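TRNA(Phe) 7-((3-amino-3-carboxypropyl)-4-demethylwyosine(37)-N(4))-methyltransferase 1 (Pyrococcus horikoshii, PDB 2IT2) probably acts as an S-adenosyl-L-methionine-dependent methyltransferase that methylates N-4 of a wyosine precursor at position 37 of tRNA(Phe). Local coordinates at residues E12-E17 / N47-S52; K77-V82 / R183-L188. One frame throughout, in Å; residues are numbered along the deposited sequence.

In the fold
Each contact ties a helix to a strand of one branched antiparallel sheet or to the loop that leaves it; strands 48-63 and 73-78 are neighbours in this sheet and follow each other in the chain. Interaction 1 joins helix 11-27 to the start of strand 48-63; interaction 2 joins the loop after strand 73-78 to the long helix 167-194. They come in series, the first closing before the second opens, and lie on opposite sides of the chain's centre, their own centres about 26 Å apart and their nearest atoms about 10 Å. Helices 11-27 and 167-194, near the two ends of the chain, are thus each held by a lysine that reaches a backbone carbonyl.

Interaction 1: E12-E17 / N47-S52; sequences ERAKKE and NYFTTS
The ring of Phe-49 lies against the backbone of helix 11-27: one face receives the peptide joining Ala-14 and Lys-15, with Ala-14 O over the ring centre, 4.3 Å above its plane. On that face Lys-15 CA makes an off-centre CH-pi contact, 4.1 Å from the centroid. Ala-14 CB meets the far end of the ring, 3.8 Å from Phe-49 CZ, while Thr-51 CG2 sits in plane at the edge. The small methyl of Ala-14 suits this place because it lets the ring come so near the helix. Phe-49 places CG between its backbone N and carbonyl carbon (chi1 61°), which turns the ring toward the helix. This is helix-on-sheet packing: the segment axes approach to 8.2 Å and cross at 44°, and strand 48-63 pairs through Phe-49 with Gly-111 of strand 98-112. Phe-11 also meets the Phe-49 ring.

Lys-15 runs past Phe-49 in the opposite direction, its CG 3.7 Å from Phe-49 CB, so the aliphatic stem adds apolar contact. Its chain, extended beyond CG, carries NZ to Tyr-48 O at 2.7 Å, and the C=O...N angle of 171° makes this a nearly head-on bond. A second carbonyl, Asn-43 O of helix 36-43, also accepts from NZ, and one ammonium thereby links two helices and the strand. A leucine in place of Lys-15 would probably leave the carbonyls of Tyr-48 and Asn-43 without this shared donor. Tyr-48 sets out from the strand away from helix 11-27, and its OH bonds to Asp-117 O.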
ATOM      1  N   GLU B  12     -20.410  19.944   6.011  1.00 20.52           N
ATOM      2  CA  GLU B  12     -20.127  21.378   6.006  1.00 22.68           C
ATOM      3  C   GLU B  12     -19.138  21.754   7.101  1.00 21.33           C
ATOM      4  O   GLU B  12     -18.196  22.528   6.884  1.00 20.27           O
ATOM      5  CB  GLU B  12     -21.416  22.166   6.209  1.00 26.39           C
ATOM      6  CG  GLU B  12     -21.225  23.675   6.167  1.00 31.71           C
ATOM      7  CD  GLU B  12     -22.506  24.438   6.446  1.00 34.63           C
ATOM      8  OE1 GLU B  12     -23.532  24.122   5.811  1.00 37.22           O
ATOM      9  OE2 GLU B  12     -22.478  25.361   7.293  1.00 37.11           O
ATOM     10  N   ARG B  13     -19.376  21.196   8.279  1.00 20.95           N
ATOM     11  CA  ARG B  13     -18.553  21.432   9.454  1.00 20.86           C
ATOM     12  C   ARG B  13     -17.160  20.875   9.235  1.00 19.03           C
ATOM     13  O   ARG B  13     -16.163  21.566   9.450  1.00 19.68           O
ATOM     14  CB  ARG B  13     -19.185  20.753  10.670  1.00 23.90           C
ATOM     15  CG  ARG B  13     -18.470  21.006  11.981  1.00 27.11           C
ATOM     16  CD  ARG B  13     -19.077  22.201  12.689  1.00 31.13           C
ATOM     17  NE  ARG B  13     -18.646  22.291  14.080  1.00 36.12           N
ATOM     18  CZ  ARG B  13     -19.150  23.145  14.964  1.00 37.51           C
ATOM     19  NH1 ARG B  13     -20.106  23.994  14.603  1.00 39.91           N
ATOM     20  NH2 ARG B  13     -18.713  23.138  16.216  1.00 38.81           N
ATOM     21  N   ALA B  14     -17.093  19.617   8.817  1.00 17.22           N
ATOM     22  CA  ALA B  14     -15.812  18.978   8.578  1.00 16.17           C
ATOM     23  C   ALA B  14     -14.993  19.766   7.558  1.00 17.19           C
ATOM     24  O   ALA B  14     -13.795  19.974   7.754  1.00 16.01           O
ATOM     25  CB  ALA B  14     -16.019  17.557   8.098  1.00 17.16           C
ATOM     26  N   LYS B  15     -15.611  20.207   6.467  1.00 15.53           N
ATOM     27  CA  LYS B  15     -14.843  20.963   5.477  1.00 15.15           C
ATOM     28  C   LYS B  15     -14.305  22.282   6.033  1.00 16.25           C
ATOM     29  O   LYS B  15     -13.162  22.664   5.760  1.00 15.17           O
ATOM     30  CB  LYS B  15     -15.677  21.242   4.218  1.00 14.62           C
ATOM     31  CG  LYS B  15     -14.920  22.059   3.159  1.00 16.91           C
ATOM     32  CD  LYS B  15     -15.455  21.848   1.755  1.00 16.04           C
ATOM     33  CE  LYS B  15     -14.597  22.583   0.734  1.00 16.29           C
ATOM     34  NZ  LYS B  15     -14.938  22.220  -0.676  1.00 16.14           N
ATOM     35  N   LYS B  16     -15.123  22.986   6.806  1.00 16.69           N
ATOM     36  CA  LYS B  16     -14.695  24.257   7.380  1.00 18.71           C
ATOM     37  C   LYS B  16     -13.474  24.060   8.268  1.00 18.41           C
ATOM     38  O   LYS B  16     -12.520  24.844   8.227  1.00 19.23           O
ATOM     39  CB  LYS B  16     -15.832  24.882   8.191  1.00 19.54           C
ATOM     40  CG  LYS B  16     -16.816  25.692   7.364  1.00 23.92           C
ATOM     41  CD  LYS B  16     -17.814  26.415   8.262  1.00 28.06           C
ATOM     42  CE  LYS B  16     -19.026  26.913   7.493  1.00 29.86           C
ATOM     43  NZ  LYS B  16     -20.209  27.041   8.391  1.00 31.26           N
ATOM     44  N   GLU B  17     -13.496  23.000   9.064  1.00 18.08           N
ATOM     45  CA  GLU B  17     -12.382  22.710   9.962  1.00 19.01           C
ATOM     46  C   GLU B  17     -11.123  22.349   9.177  1.00 19.84           C
ATOM     47  O   GLU B  17     -10.015  22.765   9.535  1.00 20.03           O
ATOM     48  CB  GLU B  17     -12.756  21.569  10.925  1.00 20.29           C
ATOM     49  CG  GLU B  17     -14.016  21.840  11.753  1.00 24.56           C
ATOM     50  CD  GLU B  17     -14.324  20.743  12.764  1.00 27.87           C
ATOM     51  OE1 GLU B  17     -13.985  19.566  12.508  1.00 30.99           O
ATOM     52  OE2 GLU B  17     -14.929  21.055  13.811  1.00 30.02           O
ATOM     53  N   ASN B  47     -18.040  19.252  -3.151  1.00 18.32           N
ATOM     54  CA  ASN B  47     -18.182  18.027  -2.371  1.00 17.44           C
ATOM     55  C   ASN B  47     -16.941  17.345  -1.799  1.00 15.97           C
ATOM     56  O   ASN B  47     -17.024  16.190  -1.372  1.00 15.39           O
ATOM     57  CB  ASN B  47     -18.974  17.007  -3.180  1.00 20.73           C
ATOM     58  CG  ASN B  47     -20.316  17.539  -3.606  1.00 23.71           C
ATOM     59  OD1 ASN B  47     -20.938  18.308  -2.879  1.00 26.51           O
ATOM     60  ND2 ASN B  47     -20.776  17.130  -4.782  1.00 28.91           N
ATOM     61  N   TYR B  48     -15.821  18.061  -1.744  1.00 14.58           N
ATOM     62  CA  TYR B  48     -14.574  17.488  -1.222  1.00 13.78           C
ATOM     63  C   TYR B  48     -13.783  18.505  -0.403  1.00 14.38           C
ATOM     64  O   TYR B  48     -14.017  19.699  -0.492  1.00 15.41           O
ATOM     65  CB  TYR B  48     -13.667  17.055  -2.377  1.00 15.89           C
ATOM     66  CG  TYR B  48     -14.305  16.102  -3.356  1.00 14.96           C
ATOM     67  CD1 TYR B  48     -14.458  14.756  -3.043  1.00 15.81           C
ATOM     68  CD2 TYR B  48     -14.774  16.554  -4.591  1.00 16.52           C
ATOM     69  CE1 TYR B  48     -15.064  13.876  -3.920  1.00 14.91           C
ATOM     70  CE2 TYR B  48     -15.386  15.679  -5.487  1.00 16.54           C
ATOM     71  CZ  TYR B  48     -15.536  14.337  -5.139  1.00 16.14           C
ATOM     72  OH  TYR B  48     -16.239  13.470  -5.949  1.00 16.37           O
ATOM     73  N   PHE B  49     -12.849  18.000   0.401  1.00 13.97           N
ATOM     74  CA  PHE B  49     -11.927  18.838   1.181  1.00 12.79           C
ATOM     75  C   PHE B  49     -10.687  17.990   1.430  1.00 13.36           C
ATOM     76  O   PHE B  49     -10.748  16.767   1.353  1.00 14.91           O
ATOM     77  CB  PHE B  49     -12.530  19.349   2.509  1.00 14.82           C
ATOM     78  CG  PHE B  49     -12.931  18.268   3.479  1.00 14.17           C
ATOM     79  CD1 PHE B  49     -11.988  17.671   4.317  1.00 15.85           C
ATOM     80  CD2 PHE B  49     -14.271  17.873   3.598  1.00 15.08           C
ATOM     81  CE1 PHE B  49     -12.365  16.698   5.250  1.00 15.99           C
ATOM     82  CE2 PHE B  49     -14.657  16.898   4.532  1.00 15.57           C
ATOM     83  CZ  PHE B  49     -13.703  16.310   5.361  1.00 16.18           C
ATOM     84  N   THR B  50      -9.554  18.627   1.703  1.00 14.01           N
ATOM     85  CA  THR B  50      -8.334  17.862   1.940  1.00 14.91           C
ATOM     86  C   THR B  50      -7.892  17.888   3.391  1.00 14.93           C
ATOM     87  O   THR B  50      -8.158  18.844   4.124  1.00 16.09           O
ATOM     88  CB  THR B  50      -7.154  18.364   1.072  1.00 15.43           C
ATOM     89  OG1 THR B  50      -6.815  19.704   1.447  1.00 16.58           O
ATOM     90  CG2 THR B  50      -7.512  18.327  -0.410  1.00 17.83           C
ATOM     91  N   THR B  51      -7.247  16.806   3.808  1.00 17.68           N
ATOM     92  CA  THR B  51      -6.718  16.704   5.160  1.00 19.34           C
ATOM     93  C   THR B  51      -5.233  16.393   4.948  1.00 21.77           C
ATOM     94  O   THR B  51      -4.776  16.385   3.814  1.00 23.17           O
ATOM     95  CB  THR B  51      -7.439  15.586   5.979  1.00 21.74           C
ATOM     96  OG1 THR B  51      -7.233  14.319   5.353  1.00 22.49           O
ATOM     97  CG2 THR B  51      -8.947  15.862   6.057  1.00 22.22           C
ATOM     98  N   SER B  52      -4.475  16.157   6.012  1.00 25.06           N
ATOM     99  CA  SER B  52      -3.037  15.888   5.869  1.00 27.62           C
ATOM    100  C   SER B  52      -2.616  15.081   4.625  1.00 26.09           C
ATOM    101  O   SER B  52      -3.102  13.974   4.418  1.00 28.05           O
ATOM    102  CB  SER B  52      -2.527  15.182   7.128  1.00 28.65           C
ATOM    103  OG  SER B  52      -3.280  14.016   7.399  1.00 33.86           O
TER

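Interaction 2: K77-V82 / R183-L188; sequences KWHREV and RFKEKL
Lys-185 leaves the helix with CG anti to its carbonyl carbon and beside the backbone N, bends once at chi2 (-54°), and is extended from there to NZ. The bend swings the end of the chain across to the turn after strand 73-78, where NZ donates to His-79 O at 3.0 Å. The carbonyl is met at a C=O...N angle of 157°, with the donor tilted 20° from the carbonyl plane. Behind NZ, Lys-185 CE also comes near, 3.5 Å from His-79 O. Lysine suits the place because its long aliphatic chain spans the gap and ends in an ammonium with three N-H donors.

The contact is small, burying 72 Å² in all, and joins the loop just after strand 73-78 to the long helix 167-194. Nearby on the same helix, Asn-178 accepts a hydrogen bond from Val-82 N, a second tie to this turn.

Lys-185 NZ has further partners: a salt bridge to Asp-34 and a hydrogen bond to Ser-55 O of strand 48-63. The carboxylate probably favours the charged form of the lysine, and that ammonium can serve the two carbonyls and the acid together, so one side chain holds three separate parts of the chain to the helix.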
ATOM      1  N   LYS B  77      16.034  13.304   4.115  1.00 19.28           N
ATOM      2  CA  LYS B  77      14.636  13.223   3.691  1.00 19.64           C
ATOM      3  C   LYS B  77      14.387  14.285   2.627  1.00 19.35           C
ATOM      4  O   LYS B  77      14.575  15.476   2.868  1.00 22.80           O
ATOM      5  CB  LYS B  77      13.708  13.428   4.902  1.00 21.63           C
ATOM      6  CG  LYS B  77      12.213  13.238   4.624  1.00 26.10           C
ATOM      7  CD  LYS B  77      11.401  13.146   5.924  1.00 28.79           C
ATOM      8  CE  LYS B  77      11.535  14.392   6.787  1.00 31.08           C
ATOM      9  NZ  LYS B  77      10.795  14.252   8.078  1.00 34.32           N
ATOM     10  N   TRP B  78      13.966  13.853   1.444  1.00 17.63           N
ATOM     11  CA  TRP B  78      13.715  14.761   0.338  1.00 19.13           C
ATOM     12  C   TRP B  78      12.377  14.461  -0.334  1.00 20.21           C
ATOM     13  O   TRP B  78      11.977  13.319  -0.513  1.00 20.16           O
ATOM     14  CB  TRP B  78      14.839  14.585  -0.683  1.00 19.42           C
ATOM     15  CG  TRP B  78      16.157  14.653  -0.017  1.00 20.50           C
ATOM     16  CD1 TRP B  78      16.890  15.820   0.284  1.00 22.25           C
ATOM     17  CD2 TRP B  78      16.988  13.530   0.360  1.00 21.25           C
ATOM     18  NE1 TRP B  78      18.111  15.543   0.814  1.00 22.78           N
ATOM     19  CE2 TRP B  78      18.200  14.062   0.865  1.00 21.93           C
ATOM     20  CE3 TRP B  78      16.817  12.151   0.304  1.00 20.54           C
ATOM     21  CZ2 TRP B  78      19.199  13.211   1.303  1.00 22.59           C
ATOM     22  CZ3 TRP B  78      17.817  11.298   0.742  1.00 21.61           C
ATOM     23  CH2 TRP B  78      19.018  11.836   1.240  1.00 21.29           C
ATOM     24  N   HIS B  79      11.652  15.543  -0.667  1.00 22.15           N
ATOM     25  CA  HIS B  79      10.515  15.293  -1.537  1.00 23.61           C
ATOM     26  C   HIS B  79      10.758  15.860  -2.933  1.00 23.71           C
ATOM     27  O   HIS B  79       9.840  16.248  -3.643  1.00 21.93           O
ATOM     28  CB  HIS B  79       9.284  15.952  -0.914  1.00 27.62           C
ATOM     29  CG  HIS B  79       9.445  17.449  -0.942  1.00 30.33           C
ATOM     30  ND1 HIS B  79       9.354  18.187  -2.076  1.00 33.18           N
ATOM     31  CD2 HIS B  79       9.695  18.313   0.130  1.00 32.65           C
ATOM     32  CE1 HIS B  79       9.542  19.465  -1.693  1.00 33.08           C
ATOM     33  NE2 HIS B  79       9.749  19.570  -0.378  1.00 34.13           N
ATOM     34  N   ARG B  80      12.062  15.860  -3.268  1.00 23.59           N
ATOM     35  CA  ARG B  80      12.503  16.181  -4.615  1.00 24.04           C
ATOM     36  C   ARG B  80      13.404  15.082  -5.171  1.00 22.99           C
ATOM     37  O   ARG B  80      13.919  14.240  -4.448  1.00 21.23           O
ATOM     38  CB  ARG B  80      13.268  17.505  -4.564  1.00 26.31           C
ATOM     39  CG  ARG B  80      12.335  18.716  -4.565  1.00 27.71           C
ATOM     40  CD  ARG B  80      13.100  20.031  -4.754  1.00 31.14           C
ATOM     41  NE  ARG B  80      12.198  21.177  -4.614  1.00 32.01           N
ATOM     42  CZ  ARG B  80      12.118  21.757  -3.402  1.00 32.92           C
ATOM     43  NH1 ARG B  80      12.841  21.295  -2.396  1.00 31.87           N
ATOM     44  NH2 ARG B  80      11.312  22.807  -3.223  1.00 33.03           N
ATOM     45  N   GLU B  81      13.794  15.132  -6.438  1.00 22.78           N
ATOM     46  CA  GLU B  81      14.832  14.234  -6.927  1.00 23.31           C
ATOM     47  C   GLU B  81      16.131  14.626  -6.230  1.00 23.26           C
ATOM     48  O   GLU B  81      16.327  15.790  -5.873  1.00 24.22           O
ATOM     49  CB  GLU B  81      14.985  14.369  -8.435  1.00 26.02           C
ATOM     50  CG  GLU B  81      13.710  14.090  -9.189  1.00 27.63           C
ATOM     51  CD  GLU B  81      13.865  14.291 -10.674  1.00 30.10           C
ATOM     52  OE1 GLU B  81      14.555  13.472 -11.320  1.00 30.22           O
ATOM     53  OE2 GLU B  81      13.298  15.277 -11.188  1.00 31.81           O
ATOM     54  N   VAL B  82      17.022  13.659  -6.049  1.00 22.70           N
ATOM     55  CA  VAL B  82      18.273  13.913  -5.350  1.00 23.43           C
ATOM     56  C   VAL B  82      19.534  13.666  -6.168  1.00 24.25           C
ATOM     57  O   VAL B  82      19.506  13.083  -7.250  1.00 23.86           O
ATOM     58  CB  VAL B  82      18.354  13.054  -4.060  1.00 22.54           C
ATOM     59  CG1 VAL B  82      17.174  13.359  -3.144  1.00 23.24           C
ATOM     60  CG2 VAL B  82      18.370  11.572  -4.427  1.00 20.44           C
ATOM     61  N   ARG B 183       7.919  10.304 -11.915  1.00 17.12           N
ATOM     62  CA  ARG B 183       6.600   9.744 -12.223  1.00 17.81           C
ATOM     63  C   ARG B 183       5.550  10.237 -11.227  1.00 18.82           C
ATOM     64  O   ARG B 183       4.428  10.554 -11.613  1.00 19.73           O
ATOM     65  CB  ARG B 183       6.652   8.213 -12.205  1.00 22.07           C
ATOM     66  CG  ARG B 183       7.438   7.613 -13.350  1.00 24.76           C
ATOM     67  CD  ARG B 183       7.527   6.099 -13.218  1.00 27.80           C
ATOM     68  NE  ARG B 183       6.209   5.466 -13.203  1.00 31.65           N
ATOM     69  CZ  ARG B 183       6.008   4.162 -13.041  1.00 34.06           C
ATOM     70  NH1 ARG B 183       7.040   3.343 -12.882  1.00 36.00           N
ATOM     71  NH2 ARG B 183       4.773   3.675 -13.039  1.00 35.78           N
ATOM     72  N   PHE B 184       5.910  10.309  -9.949  1.00 18.76           N
ATOM     73  CA  PHE B 184       4.972  10.794  -8.941  1.00 18.30           C
ATOM     74  C   PHE B 184       4.553  12.223  -9.265  1.00 19.08           C
ATOM     75  O   PHE B 184       3.367  12.565  -9.220  1.00 18.77           O
ATOM     76  CB  PHE B 184       5.611  10.793  -7.549  1.00 18.56           C
ATOM     77  CG  PHE B 184       5.964   9.428  -7.029  1.00 19.50           C
ATOM     78  CD1 PHE B 184       5.179   8.320  -7.326  1.00 20.66           C
ATOM     79  CD2 PHE B 184       7.067   9.260  -6.193  1.00 19.80           C
ATOM     80  CE1 PHE B 184       5.479   7.064  -6.788  1.00 20.63           C
ATOM     81  CE2 PHE B 184       7.371   8.010  -5.654  1.00 19.24           C
ATOM     82  CZ  PHE B 184       6.581   6.917  -5.954  1.00 21.78           C
ATOM     83  N   LYS B 185       5.531  13.064  -9.593  1.00 18.32           N
ATOM     84  CA  LYS B 185       5.249  14.464  -9.898  1.00 19.56           C
ATOM     85  C   LYS B 185       4.376  14.617 -11.135  1.00 19.70           C
ATOM     86  O   LYS B 185       3.525  15.505 -11.194  1.00 19.59           O
ATOM     87  CB  LYS B 185       6.546  15.246 -10.103  1.00 21.27           C
ATOM     88  CG  LYS B 185       7.523  15.174  -8.943  1.00 25.33           C
ATOM     89  CD  LYS B 185       6.882  15.573  -7.629  1.00 26.89           C
ATOM     90  CE  LYS B 185       7.910  15.626  -6.517  1.00 29.43           C
ATOM     91  NZ  LYS B 185       7.312  16.029  -5.215  1.00 28.24           N
ATOM     92  N   GLU B 186       4.602  13.752 -12.118  1.00 20.44           N
ATOM     93  CA  GLU B 186       3.827  13.775 -13.356  1.00 20.39           C
ATOM     94  C   GLU B 186       2.383  13.397 -13.073  1.00 20.14           C
ATOM     95  O   GLU B 186       1.463  14.028 -13.589  1.00 19.46           O
ATOM     96  CB  GLU B 186       4.396  12.783 -14.367  1.00 22.47           C
ATOM     97  CG  GLU B 186       5.766  13.112 -14.889  1.00 28.21           C
ATOM     98  CD  GLU B 186       6.454  11.881 -15.436  1.00 30.07           C
ATOM     99  OE1 GLU B 186       5.776  11.073 -16.104  1.00 34.10           O
ATOM    100  OE2 GLU B 186       7.671  11.717 -15.208  1.00 33.54           O
ATOM    101  N   LYS B 187       2.190  12.357 -12.264  1.00 17.58           N
ATOM    102  CA  LYS B 187       0.854  11.894 -11.907  1.00 16.78           C
ATOM    103  C   LYS B 187       0.086  12.935 -11.091  1.00 16.80           C
ATOM    104  O   LYS B 187      -1.129  13.081 -11.244  1.00 16.85           O
ATOM    105  CB  LYS B 187       0.945  10.573 -11.134  1.00 17.99           C
ATOM    106  CG  LYS B 187       1.416   9.413 -11.996  1.00 20.03           C
ATOM    107  CD  LYS B 187       1.462   8.113 -11.222  1.00 22.85           C
ATOM    108  CE  LYS B 187       1.827   6.968 -12.156  1.00 23.94           C
ATOM    109  NZ  LYS B 187       1.869   5.686 -11.414  1.00 24.71           N
ATOM    110  N   LEU B 188       0.776  13.662 -10.221  1.00 16.99           N
ATOM    111  CA  LEU B 188       0.091  14.677  -9.430  1.00 16.92           C
ATOM    112  C   LEU B 188      -0.404  15.802 -10.334  1.00 16.78           C
ATOM    113  O   LEU B 188      -1.515  16.304 -10.160  1.00 17.36           O
ATOM    114  CB  LEU B 188       1.017  15.227  -8.337  1.00 16.78           C
ATOM    115  CG  LEU B 188       1.329  14.268  -7.176  1.00 18.20           C
ATOM    116  CD1 LEU B 188       2.536  14.773  -6.391  1.00 17.97           C
ATOM    117  CD2 LEU B 188       0.105  14.132  -6.273  1.00 17.18           C
TER